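Local coordinates for protein SusD homolog (Bacteroides thetaiotaomicron VPI-5482, PDB 3IHV) that probably binds sugars at the bacterial outer-membrane surface, as other SusD-family proteins do, for uptake by a partner transporter, at residues T30-A35 / I261-Y266; G237-Y242 / T253-E258; K247-G252 / N391-R396; P368-I373 / E462-G467. All coordinates share one frame; numbering follows the deposited sequence.

Contact 1. Residues T30-A35 / I261-Y266; sequences TNTLDA and IEISFY. With NA (sodium ion), chain F; EDO (1,2-ethanediol), chain M; EDO (1,2-ethanediol), chain N.
Thr-32 meets the rim of the Phe-265 ring. The backbone O of Thr-32 lies in the ring plane, 3.5 Å from Phe-265 CE1. The same ring carbon lies 3.7 Å from Thr-32 CB, so CE1 packs on both the backbone and the side chain of Thr-32. Phe-265 CG is anti to its own carbonyl carbon (chi1 -66°), and from there the ring extends to Thr-32. The carbonyl O of Phe-265 serves another purpose: it binds the sodium ion at 2.2 Å. Asn-389 O and Asn-391 OD1 complete the protein ligands of that ion. An alanine at Phe-265 would keep this carbonyl but would probably open a gap beside CB and O of Thr-32.

The methyl CG2 of Thr-32 reaches across to Ser-264 O at 3.5 Å. Its hydroxyl is used elsewhere, bonded to Arg-29 O. In the conformer given, Asn-31 and Ile-263 cross at about a right angle, and Asn-31 O approaches Ile-263 CG2 at 4.0 Å. Ile-263 has two conformers, so finer detail is doubtful. No hydrogen bond joins the segments directly. Instead a 1,2-ethanediol, probably from the crystallisation liquor, spans them. Its O2 accepts from Asn-31 ND2 at 3.1 Å, and its O1 accepts from Ser-264 N at 2.7 Å.

The contact is buried. It sets the turn before helix 34-38 against the end of strand 259-263, joining the two family regions of the chain. Helix 107-135 packs on Asn-31 through Leu-123 and Phe-127, and strand 392-396 pairs with strand 259-263.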
# COMPACT_ATOMS: atom_id res chain seq x y z
N THR A 30 -13.84 5.02 5.63
CA THR A 30 -13.49 5.51 4.29
C THR A 30 -12.50 4.55 3.62
O THR A 30 -12.61 4.24 2.40
CB THR A 30 -12.90 6.93 4.33
OG1 THR A 30 -13.66 7.75 5.22
CG2 THR A 30 -12.92 7.56 2.95
N ASN A 31 -11.56 4.04 4.41
CA ASN A 31 -10.53 3.16 3.91
C ASN A 31 -10.99 1.90 3.21
O ASN A 31 -10.23 1.39 2.40
CB ASN A 31 -9.53 2.77 5.02
CG ASN A 31 -8.63 3.92 5.40
OD1 ASN A 31 -8.31 4.78 4.56
ND2 ASN A 31 -8.18 3.93 6.63
N THR A 32 -12.18 1.40 3.55
CA THR A 32 -12.69 0.13 3.01
C THR A 32 -13.38 0.29 1.66
O THR A 32 -13.78 -0.70 1.07
CB THR A 32 -13.63 -0.61 4.00
OG1 THR A 32 -14.76 0.21 4.30
CG2 THR A 32 -12.86 -1.00 5.28
N LEU A 33 -13.56 1.53 1.22
CA LEU A 33 -14.14 1.77 -0.11
C LEU A 33 -13.31 1.13 -1.23
O LEU A 33 -12.09 1.09 -1.19
CB LEU A 33 -14.27 3.26 -0.38
CG LEU A 33 -15.35 4.03 0.41
CD1 LEU A 33 -15.06 5.49 0.31
CD2 LEU A 33 -16.79 3.74 -0.04
N ASP A 34 -14.03 0.72 -2.27
CA ASP A 34 -13.42 0.15 -3.44
C ASP A 34 -12.42 1.15 -4.03
O ASP A 34 -11.31 0.79 -4.42
CB ASP A 34 -14.56 -0.18 -4.43
CG ASP A 34 -14.20 -1.25 -5.46
OD1 ASP A 34 -13.74 -2.35 -5.09
OD2 ASP A 34 -14.45 -1.01 -6.66
N ALA A 35 -12.78 2.44 -4.03
CA ALA A 35 -11.93 3.50 -4.54
C ALA A 35 -10.76 3.86 -3.64
O ALA A 35 -9.90 4.67 -4.00
CB ALA A 35 -12.79 4.77 -4.84
N ILE A 261 -0.19 -0.17 9.98
CA ILE A 261 -1.38 0.33 9.33
C ILE A 261 -1.92 -0.80 8.47
O ILE A 261 -1.32 -1.17 7.47
CB ILE A 261 -1.13 1.60 8.47
CG1 ILE A 261 -0.50 2.69 9.34
CG2 ILE A 261 -2.48 2.06 7.83
CD1 ILE A 261 -0.06 3.97 8.56
N GLU A 262 -3.04 -1.38 8.89
CA GLU A 262 -3.62 -2.48 8.18
C GLU A 262 -5.12 -2.19 8.12
O GLU A 262 -5.72 -1.81 9.13
CB GLU A 262 -3.29 -3.79 8.93
CG GLU A 262 -3.83 -5.06 8.26
CD GLU A 262 -3.49 -6.33 9.02
OE1 GLU A 262 -2.92 -6.24 10.14
OE2 GLU A 262 -3.74 -7.40 8.45
N ILE A 263 -5.69 -2.35 6.92
CA ILE A 263 -7.10 -2.12 6.69
C ILE A 263 -7.84 -3.42 6.90
O ILE A 263 -7.53 -4.43 6.25
CB ILE A 263 -7.38 -1.65 5.24
CG1 ILE A 263 -6.39 -0.57 4.82
CG2 ILE A 263 -8.85 -1.19 5.07
CD1 ILE A 263 -6.24 0.56 5.83
N SER A 264 -8.80 -3.42 7.79
CA SER A 264 -9.60 -4.61 8.06
C SER A 264 -10.85 -4.65 7.21
O SER A 264 -11.65 -3.70 7.19
CB SER A 264 -9.99 -4.71 9.53
OG SER A 264 -10.92 -5.75 9.75
N PHE A 265 -11.01 -5.76 6.49
CA PHE A 265 -12.23 -6.03 5.75
C PHE A 265 -12.92 -7.22 6.40
O PHE A 265 -12.29 -8.23 6.65
CB PHE A 265 -11.92 -6.37 4.31
CG PHE A 265 -11.35 -5.24 3.53
CD1 PHE A 265 -12.16 -4.28 2.97
CD2 PHE A 265 -9.99 -5.12 3.37
CE1 PHE A 265 -11.63 -3.23 2.26
CE2 PHE A 265 -9.43 -4.07 2.67
CZ PHE A 265 -10.27 -3.10 2.09
N TYR A 266 -14.19 -7.07 6.72
CA TYR A 266 -14.93 -8.18 7.23
C TYR A 266 -16.41 -7.97 7.16
O TYR A 266 -16.93 -6.96 7.67
CB TYR A 266 -14.56 -8.59 8.70
CG TYR A 266 -15.47 -9.72 9.13
CD1 TYR A 266 -15.27 -11.01 8.66
CD2 TYR A 266 -16.57 -9.48 9.94
CE1 TYR A 266 -16.13 -12.04 9.00
CE2 TYR A 266 -17.44 -10.51 10.28
CZ TYR A 266 -17.20 -11.78 9.81
OH TYR A 266 -18.08 -12.80 10.14
NA NA F . -10.66 -9.48 7.55
C1 EDO M . -10.64 -0.64 8.48
O1 EDO M . -9.57 -1.21 9.21
C2 EDO M . -10.52 0.87 8.41
O2 EDO M . -9.21 1.37 8.08
C1 EDO N . -5.71 2.48 9.89
O1 EDO N . -5.33 1.99 11.19
C2 EDO N . -6.10 1.33 8.96
O2 EDO N . -7.09 0.43 9.50
O HOH W 1 -10.30 -8.42 9.66
O HOH W 2 -8.56 -11.32 7.16
O HOH W 3 -11.63 -11.37 8.50

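Contact 2. Residues G237-Y242 / T253-E258; sequences GLLKDY and TWDPTE
Glu-258 reaches across to Leu-238 and Leu-239, and this is the tight part of the contact. Its chi1 of -174° sets CG anti to the backbone N; the extended chain then brings the carboxylate alongside Leu-238. Glu-258 OE1 accepts from Leu-239 N at 2.9 Å, on its anti side and 28° out of the carboxylate plane. The other oxygen, Glu-258 OE2, rests 3.6 Å from Leu-238 CD2. Nearer its backbone, Glu-258 CB is packed 3.2 Å from Gly-237 O. This carboxylate is buried, but it is well matched: Arg-429 holds OE1 and Arg-396 holds OE2. The two arginines would probably favour its charged form. Gly-237 N adds a nearly straight bond to Thr-257 O at 3.0 Å, with the donor above the carbonyl plane. His-236 ND1 also bonds to that oxygen.

The other side is looser and partly exposed. Leu-239 CD2 lies 3.9 Å from Thr-257 CB. Asp-255 splits its carboxylate: OD2 lies 3.6 Å from Leu-239 CD2, while OD1 turns to its own segment. OD1 takes both Thr-257 N and, at 2.7 Å, Thr-257 OG1, from the same face of the carboxylate. The first bond makes an Asx turn, which probably helps hold Thr-257 beside Leu-239.

The two segments are the loops on either end of helix 242-250, so the contact brings together the chain entering and leaving that helix. Leu-245 of the helix touches both Leu-239 and Glu-258. Ala-398 of helix 397-412 touches Leu-238 and Glu-258, and strand 259-263 follows directly after Glu-258.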
# COMPACT_ATOMS: atom_id res chain seq x y z
N GLY A 237 8.36 -4.93 16.21
CA GLY A 237 9.35 -5.87 15.68
C GLY A 237 8.85 -6.58 14.46
O GLY A 237 7.77 -6.27 13.93
N LEU A 238 9.65 -7.56 14.02
CA LEU A 238 9.31 -8.42 12.91
C LEU A 238 8.77 -9.73 13.43
O LEU A 238 9.31 -10.32 14.41
CB LEU A 238 10.55 -8.70 12.04
CG LEU A 238 11.24 -7.47 11.44
CD1 LEU A 238 12.57 -7.82 10.72
CD2 LEU A 238 10.24 -6.75 10.51
N LEU A 239 7.71 -10.21 12.79
CA LEU A 239 7.20 -11.51 13.11
C LEU A 239 8.32 -12.49 12.79
O LEU A 239 9.05 -12.32 11.78
CB LEU A 239 5.93 -11.88 12.33
CG LEU A 239 4.72 -10.97 12.55
CD1 LEU A 239 3.47 -11.59 11.91
CD2 LEU A 239 4.49 -10.71 14.06
N LYS A 240 8.44 -13.51 13.63
CA LYS A 240 9.50 -14.52 13.44
C LYS A 240 9.42 -15.15 12.04
O LYS A 240 10.43 -15.23 11.34
CB LYS A 240 9.43 -15.59 14.53
CG LYS A 240 10.46 -16.70 14.35
CD LYS A 240 10.37 -17.75 15.48
CE LYS A 240 11.23 -18.94 15.16
NZ LYS A 240 11.37 -19.93 16.29
N ASP A 241 8.20 -15.57 11.67
CA ASP A 241 7.95 -16.24 10.41
C ASP A 241 7.27 -15.35 9.38
O ASP A 241 6.16 -14.87 9.60
CB ASP A 241 7.10 -17.47 10.65
CG ASP A 241 7.78 -18.47 11.54
OD1 ASP A 241 8.98 -18.74 11.34
OD2 ASP A 241 7.09 -19.01 12.43
N TYR A 242 7.92 -15.14 8.25
CA TYR A 242 7.34 -14.29 7.18
C TYR A 242 5.96 -14.76 6.79
O TYR A 242 5.09 -13.93 6.55
CB TYR A 242 8.24 -14.32 5.96
CG TYR A 242 7.93 -13.28 4.94
CD1 TYR A 242 8.26 -11.93 5.16
CD2 TYR A 242 7.40 -13.63 3.72
CE1 TYR A 242 8.02 -10.98 4.19
CE2 TYR A 242 7.17 -12.70 2.76
CZ TYR A 242 7.47 -11.38 2.99
OH TYR A 242 7.19 -10.48 1.99
N THR A 253 -6.57 -11.58 11.78
CA THR A 253 -5.80 -11.67 13.02
C THR A 253 -4.94 -10.44 13.16
O THR A 253 -3.99 -10.22 12.37
CB THR A 253 -4.93 -12.88 13.05
OG1 THR A 253 -5.77 -14.03 12.97
CG2 THR A 253 -4.14 -12.99 14.38
N TRP A 254 -5.30 -9.61 14.14
CA TRP A 254 -4.52 -8.43 14.45
C TRP A 254 -3.39 -8.78 15.40
O TRP A 254 -3.62 -9.33 16.46
CB TRP A 254 -5.39 -7.37 15.14
CG TRP A 254 -4.64 -6.22 15.68
CD1 TRP A 254 -4.43 -5.94 17.02
CD2 TRP A 254 -3.97 -5.17 14.95
NE1 TRP A 254 -3.67 -4.80 17.15
CE2 TRP A 254 -3.37 -4.32 15.91
CE3 TRP A 254 -3.82 -4.87 13.60
CZ2 TRP A 254 -2.66 -3.18 15.54
CZ3 TRP A 254 -3.10 -3.74 13.25
CH2 TRP A 254 -2.53 -2.92 14.21
N ASP A 255 -2.17 -8.42 15.02
CA ASP A 255 -1.00 -8.56 15.86
C ASP A 255 -0.25 -7.22 15.70
O ASP A 255 0.25 -6.93 14.61
CB ASP A 255 -0.10 -9.73 15.43
CG ASP A 255 1.12 -9.92 16.34
OD1 ASP A 255 1.53 -8.96 17.03
OD2 ASP A 255 1.71 -11.05 16.32
N PRO A 256 -0.18 -6.41 16.76
CA PRO A 256 0.44 -5.10 16.60
C PRO A 256 1.98 -5.11 16.50
O PRO A 256 2.58 -4.07 16.30
CB PRO A 256 0.05 -4.38 17.90
CG PRO A 256 0.07 -5.46 18.90
CD PRO A 256 -0.52 -6.68 18.17
N THR A 257 2.61 -6.26 16.64
CA THR A 257 4.05 -6.35 16.57
C THR A 257 4.66 -5.68 15.34
O THR A 257 5.46 -4.76 15.46
CB THR A 257 4.53 -7.82 16.67
OG1 THR A 257 4.07 -8.39 17.89
CG2 THR A 257 6.05 -7.89 16.62
N GLU A 258 4.28 -6.18 14.18
CA GLU A 258 4.76 -5.69 12.88
C GLU A 258 3.75 -4.87 12.11
O GLU A 258 4.09 -3.94 11.39
CB GLU A 258 5.23 -6.88 12.03
CG GLU A 258 5.88 -6.46 10.72
CD GLU A 258 6.64 -7.54 9.99
OE1 GLU A 258 6.78 -8.69 10.50
OE2 GLU A 258 7.10 -7.18 8.88

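Contact 3. Residues K247-G252 / N391-R396; sequences KNTCNG and NWYFLR. With NA (sodium ion), chain F.
Asn-391 and Tyr-393 pack against Thr-249 near the end of helix 242-250. Tyr-393 lies on strand 392-396, and Asn-391 comes just before it. The strand is one of two antiparallel strands and carries a classic beta bulge where Phe-394 and Leu-395 both face Ile-261. Asn-391 N donates to Thr-249 O at 2.9 Å.

From there the Asn-391 side chain runs out to the metal. Its CB touches Thr-249 OG1 at 3.3 Å, and the two side chains run antiparallel alongside one another. CG is anti to the carbonyl carbon (chi1 -63°) and lies beside Thr-249 O. At the tip, OD1 binds the sodium ion at 2.5 Å. ND2 lies near Gly-252 CA and donates to water 1, itself a ligand of the sodium.

The Tyr-393 ring has Thr-249 OG1 over one face and Arg-396 CD over the opposite one, both toward the rim. Thr-249 CB comes 3.5 Å from Tyr-393 CE2. The phenol OH bonds to Leu-245 O and accepts from water 4, which links it to Asn-248 ND2. A phenylalanine in place of Tyr-393 would probably leave Leu-245 O without this partner and break the water link to Asn-248.

Thr-249 OG1 bonds to Glu-262 OE2. Water 5 gives one proton to Thr-249 OG1 at 2.9 Å and the other to Asn-391 O at 2.8 Å, and it accepts from Tyr-393 N.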
# COMPACT_ATOMS: atom_id res chain seq x y z
N LYS A 247 -0.76 -15.50 6.85
CA LYS A 247 -1.75 -16.22 7.64
C LYS A 247 -2.60 -15.20 8.40
O LYS A 247 -3.83 -15.26 8.36
CB LYS A 247 -1.11 -17.19 8.67
CG LYS A 247 -0.33 -18.33 8.04
CD LYS A 247 0.25 -19.29 9.08
CE LYS A 247 1.07 -20.42 8.46
NZ LYS A 247 1.59 -21.44 9.50
N ASN A 248 -1.95 -14.25 9.06
CA ASN A 248 -2.68 -13.28 9.87
C ASN A 248 -3.62 -12.39 9.07
O ASN A 248 -4.81 -12.26 9.39
CB ASN A 248 -1.70 -12.35 10.63
CG ASN A 248 -0.97 -13.04 11.75
OD1 ASN A 248 -1.29 -14.18 12.14
ND2 ASN A 248 -0.03 -12.31 12.36
N THR A 249 -3.09 -11.78 8.01
CA THR A 249 -3.89 -10.83 7.24
C THR A 249 -5.07 -11.49 6.50
O THR A 249 -6.10 -10.85 6.29
CB THR A 249 -2.98 -9.99 6.30
OG1 THR A 249 -3.59 -8.71 6.07
CG2 THR A 249 -2.72 -10.74 4.99
N CYS A 250 -4.93 -12.77 6.15
CA CYS A 250 -6.00 -13.52 5.48
C CYS A 250 -7.02 -14.06 6.46
O CYS A 250 -8.06 -14.54 6.03
CB CYS A 250 -5.44 -14.70 4.68
SG CYS A 250 -4.49 -14.20 3.22
N ASN A 251 -6.72 -14.03 7.76
CA ASN A 251 -7.66 -14.52 8.76
C ASN A 251 -8.13 -13.53 9.79
O ASN A 251 -8.59 -13.94 10.87
CB ASN A 251 -7.06 -15.73 9.43
CG ASN A 251 -7.07 -16.90 8.53
OD1 ASN A 251 -8.14 -17.49 8.28
ND2 ASN A 251 -5.93 -17.24 7.98
N GLY A 252 -8.00 -12.24 9.50
CA GLY A 252 -8.49 -11.20 10.39
C GLY A 252 -7.84 -11.22 11.75
O GLY A 252 -8.50 -10.96 12.74
N ASN A 391 -7.48 -8.88 4.59
CA ASN A 391 -7.05 -7.54 4.97
C ASN A 391 -5.93 -6.98 4.10
O ASN A 391 -5.41 -7.69 3.25
CB ASN A 391 -6.68 -7.50 6.45
CG ASN A 391 -7.85 -7.79 7.33
OD1 ASN A 391 -9.01 -7.76 6.88
ND2 ASN A 391 -7.58 -8.13 8.60
N TRP A 392 -5.61 -5.71 4.32
CA TRP A 392 -4.59 -5.01 3.52
C TRP A 392 -3.52 -4.30 4.35
O TRP A 392 -3.81 -3.32 5.06
CB TRP A 392 -5.23 -3.99 2.55
CG TRP A 392 -4.20 -3.43 1.64
CD1 TRP A 392 -3.70 -2.16 1.62
CD2 TRP A 392 -3.54 -4.13 0.59
NE1 TRP A 392 -2.74 -2.04 0.65
CE2 TRP A 392 -2.61 -3.23 -0.00
CE3 TRP A 392 -3.58 -5.45 0.15
CZ2 TRP A 392 -1.78 -3.60 -1.05
CZ3 TRP A 392 -2.78 -5.82 -0.91
CH2 TRP A 392 -1.88 -4.90 -1.50
N TYR A 393 -2.29 -4.76 4.24
CA TYR A 393 -1.19 -4.09 4.91
C TYR A 393 -0.78 -2.83 4.12
O TYR A 393 -0.24 -2.93 3.00
CB TYR A 393 0.07 -4.93 5.02
CG TYR A 393 0.01 -6.12 5.96
CD1 TYR A 393 -0.14 -5.94 7.34
CD2 TYR A 393 0.19 -7.40 5.47
CE1 TYR A 393 -0.15 -7.02 8.21
CE2 TYR A 393 0.17 -8.51 6.33
CZ TYR A 393 0.02 -8.30 7.69
OH TYR A 393 0.02 -9.38 8.53
N PHE A 394 -1.03 -1.66 4.69
CA PHE A 394 -0.53 -0.43 4.10
C PHE A 394 0.90 -0.12 4.60
O PHE A 394 1.74 0.45 3.86
CB PHE A 394 -1.50 0.72 4.42
CG PHE A 394 -1.06 2.07 3.87
CD1 PHE A 394 -1.11 2.34 2.52
CD2 PHE A 394 -0.68 3.08 4.74
CE1 PHE A 394 -0.73 3.58 2.02
CE2 PHE A 394 -0.30 4.33 4.26
CZ PHE A 394 -0.33 4.59 2.89
N LEU A 395 1.19 -0.42 5.88
CA LEU A 395 2.50 -0.16 6.46
C LEU A 395 2.86 -1.21 7.52
O LEU A 395 2.11 -1.40 8.51
CB LEU A 395 2.55 1.23 7.13
CG LEU A 395 3.96 1.69 7.56
CD1 LEU A 395 4.87 1.81 6.34
CD2 LEU A 395 3.89 2.99 8.37
N ARG A 396 3.97 -1.90 7.29
CA ARG A 396 4.52 -2.90 8.20
C ARG A 396 5.84 -2.38 8.77
O ARG A 396 6.54 -1.62 8.13
CB ARG A 396 4.83 -4.21 7.46
CG ARG A 396 3.62 -4.87 6.89
CD ARG A 396 3.83 -6.31 6.51
NE ARG A 396 4.53 -6.53 5.25
CZ ARG A 396 5.81 -6.91 5.11
NH1 ARG A 396 6.63 -7.08 6.16
NH2 ARG A 396 6.27 -7.17 3.90
NA NA F . -10.66 -9.48 7.55
O HOH W 4 0.37 -9.38 11.39
O HOH W 5 -2.63 -7.75 3.51
O HOH W 2 -8.56 -11.32 7.16
O HOH W 1 -10.30 -8.42 9.66
O HOH W 3 -11.63 -11.37 8.50

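Contact 4. Residues P368-I373 / E462-G467; sequences PAKWDI and ELSFEG
Lys-370 NZ makes the polar core of this contact with Ser-464 and Glu-466. It donates to Ser-464 O at 2.7 Å, in the carbonyl plane and on a lone pair. It also forms a salt bridge with Glu-466 OE2 at 2.7 Å, using the anti lone pair of that oxygen. The same OE2 also takes a salt bridge from Arg-396, so two cations share it. A third bond of Lys-370 NZ goes to water 6, which is bonded to Ser-464 OG as well. Lys-370 is extended beyond CG, and it meets the Glu-466 side chain at about a right angle. The buried ammonium is therefore well gripped, and the nearby carboxylate probably stabilises its charge.

Around this core lies a largely apolar shell. Pro-368 CG sits over a face of the Phe-465 ring in a CH-pi contact, 4.2 Å from the ring centroid. Pro-368 CB also touches Phe-465 CD2 at 3.6 Å. The Trp-371 ring turns its edge to Glu-466 CG, while its CH2 lies 3.4 Å from Phe-465 O. Lys-370 CB covers the centre of one face of the same indole, 3.5 Å above the plane.

Two turns position these groups. A type I turn from Ala-369 to Asp-372 holds Lys-370 and Trp-371. A type II turn from Leu-463 to Glu-466 presents Ser-464 O and Phe-465, whose phi is positive (74°).

The contact joins the loop between strand 367-368 and helix 373-376 to the end of helix 448-463. Trp-246 of helix 242-250 and Trp-392 of strand 392-396 meet the Trp-371 ring, and Ile-325 of strand 325-330 touches Phe-465.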
# COMPACT_ATOMS: atom_id res chain seq x y z
N PRO A 368 0.86 -12.93 -7.35
CA PRO A 368 1.33 -12.94 -5.97
C PRO A 368 0.76 -14.18 -5.26
O PRO A 368 -0.28 -14.72 -5.68
CB PRO A 368 0.69 -11.65 -5.38
CG PRO A 368 0.24 -10.83 -6.58
CD PRO A 368 0.00 -11.78 -7.66
N ALA A 369 1.43 -14.63 -4.20
CA ALA A 369 0.95 -15.74 -3.38
C ALA A 369 0.63 -15.28 -1.96
O ALA A 369 0.16 -16.05 -1.14
CB ALA A 369 1.98 -16.86 -3.32
N LYS A 370 0.88 -14.00 -1.66
CA LYS A 370 0.64 -13.45 -0.32
C LYS A 370 -0.81 -13.54 0.13
O LYS A 370 -1.08 -13.65 1.32
CB LYS A 370 1.10 -12.01 -0.27
CG LYS A 370 2.60 -11.89 -0.39
CD LYS A 370 3.10 -10.46 -0.36
CE LYS A 370 4.63 -10.44 -0.17
NZ LYS A 370 5.31 -9.08 -0.15
N TRP A 371 -1.72 -13.44 -0.83
CA TRP A 371 -3.16 -13.46 -0.54
C TRP A 371 -3.85 -14.69 -1.15
O TRP A 371 -4.97 -14.62 -1.65
CB TRP A 371 -3.82 -12.11 -0.89
CG TRP A 371 -3.05 -10.98 -0.26
CD1 TRP A 371 -3.14 -10.57 1.04
CD2 TRP A 371 -1.98 -10.21 -0.85
NE1 TRP A 371 -2.21 -9.58 1.29
CE2 TRP A 371 -1.52 -9.32 0.14
CE3 TRP A 371 -1.45 -10.13 -2.14
CZ2 TRP A 371 -0.48 -8.40 -0.09
CZ3 TRP A 371 -0.41 -9.22 -2.39
CH2 TRP A 371 0.04 -8.35 -1.36
N ASP A 372 -3.17 -15.84 -1.02
CA ASP A 372 -3.70 -17.11 -1.43
C ASP A 372 -4.79 -17.59 -0.42
O ASP A 372 -4.50 -18.18 0.64
CB ASP A 372 -2.57 -18.11 -1.52
CG ASP A 372 -3.03 -19.45 -2.02
OD1 ASP A 372 -4.26 -19.76 -1.88
OD2 ASP A 372 -2.17 -20.19 -2.48
N ILE A 373 -6.03 -17.29 -0.77
CA ILE A 373 -7.17 -17.64 0.07
C ILE A 373 -7.28 -19.18 0.34
O ILE A 373 -7.49 -19.58 1.47
CB ILE A 373 -8.49 -17.07 -0.51
CG1 ILE A 373 -8.48 -15.54 -0.41
CG2 ILE A 373 -9.70 -17.66 0.20
CD1 ILE A 373 -9.69 -14.85 -1.06
N GLU A 462 11.11 -7.57 0.06
CA GLU A 462 10.35 -7.56 1.29
C GLU A 462 8.87 -7.26 1.11
O GLU A 462 8.01 -7.89 1.75
CB GLU A 462 10.95 -6.53 2.27
CG GLU A 462 10.21 -6.47 3.61
CD GLU A 462 10.19 -7.79 4.38
OE1 GLU A 462 11.07 -8.69 4.15
OE2 GLU A 462 9.24 -7.95 5.21
N LEU A 463 8.59 -6.31 0.22
CA LEU A 463 7.26 -5.72 0.11
C LEU A 463 6.52 -5.95 -1.22
O LEU A 463 5.52 -5.29 -1.48
CB LEU A 463 7.42 -4.20 0.32
CG LEU A 463 8.10 -3.76 1.61
CD1 LEU A 463 8.50 -2.27 1.50
CD2 LEU A 463 7.19 -3.97 2.77
N SER A 464 7.01 -6.88 -2.04
CA SER A 464 6.45 -7.10 -3.36
C SER A 464 4.95 -7.20 -3.32
O SER A 464 4.42 -7.83 -2.43
CB SER A 464 7.03 -8.38 -4.00
OG SER A 464 6.75 -9.55 -3.26
N PHE A 465 4.28 -6.50 -4.28
CA PHE A 465 2.83 -6.59 -4.48
C PHE A 465 1.99 -5.88 -3.41
O PHE A 465 0.76 -5.82 -3.54
CB PHE A 465 2.38 -8.04 -4.69
CG PHE A 465 3.33 -8.83 -5.53
CD1 PHE A 465 3.69 -8.38 -6.80
CD2 PHE A 465 3.92 -10.00 -5.04
CE1 PHE A 465 4.61 -9.09 -7.55
CE2 PHE A 465 4.85 -10.68 -5.80
CZ PHE A 465 5.21 -10.22 -7.05
N GLU A 466 2.62 -5.35 -2.36
CA GLU A 466 1.90 -4.67 -1.26
C GLU A 466 1.62 -3.16 -1.54
O GLU A 466 1.22 -2.42 -0.64
CB GLU A 466 2.67 -4.83 0.04
CG GLU A 466 2.76 -6.26 0.52
CD GLU A 466 3.64 -6.41 1.75
OE1 GLU A 466 3.41 -5.73 2.78
OE2 GLU A 466 4.58 -7.23 1.68
N GLY A 467 1.87 -2.73 -2.78
CA GLY A 467 1.44 -1.41 -3.23
C GLY A 467 2.42 -0.28 -3.17
O GLY A 467 2.02 0.88 -3.32
O HOH W 6 7.94 -9.96 -0.94

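How the contacts relate
Contacts 1 and 3 share one sodium ion and three of its waters, and their centres are 11 Å apart. They also meet directly, where Ile-263 N lies 2.8 Å from Trp-392 O in a probable hydrogen bond. Contacts 2, 3 and 4 are joined by charge. Arg-396 belongs to contact 3; its NH1 lies 2.8 Å from Glu-258 OE2 of contact 2, and its NH2 lies 2.8 Å from Glu-466 OE2 of contact 4. Tyr-242 OH, from contact 2, meets Glu-462 O of contact 4 at 2.7 Å. The Trp-371 side chain is about 10 Å from the shared sodium ion. Contacts 1 and 4 do not touch; their nearest atoms are about 8 Å apart.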